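PDB 4MTN: transcription termination factor NusA from Planctomyces limnophilus, which probably takes part in both transcription termination and antitermination, binding the core RNA polymerase and nascent RNA. Local coordinates for residues Gly205-Val210 and Gly242-Val247. Numbering follows the deposited sequence.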
ATOM      1  N   GLY A 205       0.633   0.879 -14.597  1.00 50.89           N
ATOM      2  CA  GLY A 205       0.685   0.562 -16.011  1.00 46.91           C
ATOM      3  C   GLY A 205      -0.055   1.560 -16.878  1.00 42.92           C
ATOM      4  O   GLY A 205      -0.091   1.419 -18.101  1.00 43.28           O
ATOM      5  N   TYR A 206      -0.644   2.573 -16.251  1.00 42.17           N
ATOM      6  CA  TYR A 206      -1.444   3.544 -16.985  1.00 43.44           C
ATOM      7  C   TYR A 206      -1.027   4.992 -16.727  1.00 41.03           C
ATOM      8  O   TYR A 206      -0.473   5.644 -17.611  1.00 42.23           O
ATOM      9  CB  TYR A 206      -2.924   3.356 -16.650  1.00 45.99           C
ATOM     10  CG  TYR A 206      -3.487   2.046 -17.154  1.00 52.31           C
ATOM     11  CD1 TYR A 206      -3.529   0.923 -16.338  1.00 51.29           C
ATOM     12  CD2 TYR A 206      -3.968   1.932 -18.451  1.00 44.12           C
ATOM     13  CE1 TYR A 206      -4.041  -0.278 -16.799  1.00 49.92           C
ATOM     14  CE2 TYR A 206      -4.482   0.737 -18.920  1.00 49.15           C
ATOM     15  CZ  TYR A 206      -4.515  -0.363 -18.093  1.00 52.44           C
ATOM     16  OH  TYR A 206      -5.025  -1.551 -18.562  1.00 61.44           O
ATOM     17  N   ARG A 207      -1.287   5.497 -15.525  1.00 41.28           N
ATOM     18  CA  ARG A 207      -1.005   6.900 -15.236  1.00 45.11           C
ATOM     19  C   ARG A 207      -0.625   7.157 -13.780  1.00 45.62           C
ATOM     20  O   ARG A 207      -1.179   6.548 -12.865  1.00 46.07           O
ATOM     21  CB  ARG A 207      -2.212   7.760 -15.614  1.00 50.06           C
ATOM     22  CG  ARG A 207      -1.938   9.255 -15.624  1.00 51.29           C
ATOM     23  CD  ARG A 207      -3.092  10.019 -16.251  1.00 55.20           C
ATOM     24  NE  ARG A 207      -3.343   9.596 -17.624  1.00 56.89           N
ATOM     25  CZ  ARG A 207      -2.718  10.094 -18.688  1.00 61.38           C
ATOM     26  NH1 ARG A 207      -1.800  11.038 -18.539  1.00 60.10           N
ATOM     27  NH2 ARG A 207      -3.012   9.648 -19.902  1.00 65.48           N
ATOM     28  N   THR A 208       0.317   8.076 -13.578  1.00 46.17           N
ATOM     29  CA  THR A 208       0.748   8.473 -12.241  1.00 41.95           C
ATOM     30  C   THR A 208       0.898   9.988 -12.123  1.00 41.82           C
ATOM     31  O   THR A 208       1.621  10.608 -12.904  1.00 44.05           O
ATOM     32  CB  THR A 208       2.088   7.814 -11.860  1.00 43.47           C
ATOM     33  OG1 THR A 208       1.965   6.390 -11.934  1.00 49.18           O
ATOM     34  CG2 THR A 208       2.494   8.208 -10.449  1.00 45.50           C
ATOM     35  N   LYS A 209       0.217  10.580 -11.147  1.00 41.96           N
ATOM     36  CA  LYS A 209       0.356  12.007 -10.870  1.00 40.69           C
ATOM     37  C   LYS A 209       1.354  12.247  -9.740  1.00 45.35           C
ATOM     38  O   LYS A 209       1.231  11.670  -8.659  1.00 48.36           O
ATOM     39  CB  LYS A 209      -0.998  12.629 -10.516  1.00 37.04           C
ATOM     40  CG  LYS A 209      -1.936  12.818 -11.700  1.00 33.85           C
ATOM     41  CD  LYS A 209      -3.239  13.480 -11.266  1.00 38.10           C
ATOM     42  CE  LYS A 209      -4.176  13.703 -12.444  1.00 39.14           C
ATOM     43  NZ  LYS A 209      -3.586  14.615 -13.464  1.00 40.67           N
ATOM     44  N   VAL A 210       2.339  13.105  -9.995  1.00 42.82           N
ATOM     45  CA  VAL A 210       3.394  13.385  -9.026  1.00 38.01           C
ATOM     46  C   VAL A 210       3.408  14.850  -8.603  1.00 38.22           C
ATOM     47  O   VAL A 210       3.561  15.743  -9.436  1.00 43.64           O
ATOM     48  CB  VAL A 210       4.786  13.032  -9.587  1.00 39.24           C
ATOM     49  CG1 VAL A 210       5.845  13.162  -8.499  1.00 37.49           C
ATOM     50  CG2 VAL A 210       4.785  11.633 -10.184  1.00 39.27           C
ATOM     51  N   GLY A 242       5.353   1.920 -20.253  1.00 54.83           N
ATOM     52  CA  GLY A 242       4.648   2.963 -20.974  1.00 47.59           C
ATOM     53  C   GLY A 242       3.641   3.708 -20.123  1.00 53.73           C
ATOM     54  O   GLY A 242       2.735   4.360 -20.642  1.00 57.83           O
ATOM     55  N   GLU A 243       3.797   3.605 -18.809  1.00 52.84           N
ATOM     56  CA  GLU A 243       2.926   4.306 -17.872  1.00 51.97           C
ATOM     57  C   GLU A 243       3.135   5.817 -17.960  1.00 51.84           C
ATOM     58  O   GLU A 243       4.268   6.298 -17.929  1.00 47.32           O
ATOM     59  CB  GLU A 243       3.178   3.809 -16.446  1.00 50.14           C
ATOM     60  CG  GLU A 243       2.366   4.510 -15.372  1.00 49.95           C
ATOM     61  CD  GLU A 243       2.484   3.829 -14.021  1.00 48.22           C
ATOM     62  OE1 GLU A 243       2.992   2.689 -13.967  1.00 49.70           O
ATOM     63  OE2 GLU A 243       2.070   4.433 -13.011  1.00 47.70           O
ATOM     64  N   ARG A 244       2.039   6.561 -18.079  1.00 47.51           N
ATOM     65  CA  ARG A 244       2.106   8.014 -18.203  1.00 44.75           C
ATOM     66  C   ARG A 244       2.387   8.683 -16.861  1.00 49.45           C
ATOM     67  O   ARG A 244       1.736   8.387 -15.861  1.00 50.65           O
ATOM     68  CB  ARG A 244       0.807   8.560 -18.798  1.00 45.81           C
ATOM     69  CG  ARG A 244       0.588   8.183 -20.254  1.00 57.93           C
ATOM     70  CD  ARG A 244       1.778   8.593 -21.106  1.00 55.37           C
ATOM     71  NE  ARG A 244       2.083  10.013 -20.962  1.00 58.38           N
ATOM     72  CZ  ARG A 244       3.189  10.590 -21.420  1.00 62.96           C
ATOM     73  NH1 ARG A 244       4.102   9.869 -22.055  1.00 63.08           N
ATOM     74  NH2 ARG A 244       3.383  11.889 -21.242  1.00 64.36           N
ATOM     75  N   ILE A 245       3.355   9.594 -16.848  1.00 43.06           N
ATOM     76  CA  ILE A 245       3.749  10.265 -15.614  1.00 42.15           C
ATOM     77  C   ILE A 245       3.579  11.779 -15.702  1.00 42.39           C
ATOM     78  O   ILE A 245       4.225  12.443 -16.515  1.00 42.66           O
ATOM     79  CB  ILE A 245       5.210   9.943 -15.250  1.00 41.78           C
ATOM     80  CG1 ILE A 245       5.391   8.434 -15.078  1.00 46.36           C
ATOM     81  CG2 ILE A 245       5.618  10.678 -13.985  1.00 42.22           C
ATOM     82  CD1 ILE A 245       6.798   8.025 -14.717  1.00 51.41           C
ATOM     83  N   GLU A 246       2.703  12.317 -14.860  1.00 42.42           N
ATOM     84  CA  GLU A 246       2.475  13.757 -14.797  1.00 53.02           C
ATOM     85  C   GLU A 246       3.087  14.346 -13.532  1.00 49.44           C
ATOM     86  O   GLU A 246       2.707  13.979 -12.422  1.00 41.81           O
ATOM     87  CB  GLU A 246       0.979  14.074 -14.840  1.00 57.16           C
ATOM     88  CG  GLU A 246       0.224  13.425 -15.984  1.00 66.30           C
ATOM     89  CD  GLU A 246      -1.274  13.642 -15.879  1.00 75.79           C
ATOM     90  OE1 GLU A 246      -1.702  14.422 -15.002  1.00 78.33           O
ATOM     91  OE2 GLU A 246      -2.022  13.032 -16.670  1.00 79.81           O
ATOM     92  N   VAL A 247       4.033  15.263 -13.701  1.00 49.65           N
ATOM     93  CA  VAL A 247       4.642  15.937 -12.562  1.00 46.47           C
ATOM     94  C   VAL A 247       4.058  17.333 -12.398  1.00 45.83           C
ATOM     95  O   VAL A 247       4.161  18.167 -13.298  1.00 43.44           O
ATOM     96  CB  VAL A 247       6.171  16.038 -12.707  1.00 41.27           C
ATOM     97  CG1 VAL A 247       6.768  16.748 -11.504  1.00 41.10           C
ATOM     98  CG2 VAL A 247       6.779  14.657 -12.870  1.00 40.54           C
TER
HETATM   99  O   HOH W   1      -0.135  11.593 -20.979  1.00 55.42           O
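Lys-209 NZ has four acceptors: Glu-246 OE1, through a salt bridge to its syn lone pair, and, by weak bonds, Ala-261 O, Gln-263 O and Asn-298 OD1. A lysine, extended until its bend at chi4, suits a buried site needing several donor directions. Glu-246 serves two cations, for its OE2 receives Arg-207 NH1 at 2.7 Å on the anti lone pair, in a bent bond (133° at H). Arg-207, bent at chi3, lies alongside Arg-244, whose CB sits over the rim of one guanidinium face. Arginine's several N-H groups also reach a water shared with Arg-244 NE and, by a hydrogen bond from NE, Gln-297 OE1. An alanine in place of Arg-207 would probably cost Glu-246 a salt bridge and the water a donor. Beneath, strands 207-210 and 244-247 run parallel, Thr-208 N reaching Arg-244 O at 2.7 Å. On the other face Val-210 CG2 meets Ile-245 CG2, both hydrophobic and beta-branched, as suits extended strands under helices. Gly-205, whose backbone angles call for glycine, meets Glu-243 OE1, partner of Arg-202, with its N-H from above the carboxylate plane. The KH-domain sheet is thus two-sided: largely apolar where Val-210, Ile-245 and Val-247 meet helices 176-186 and 231-239, charged toward helix 297-306, where Glu-246 probably offsets positive charge.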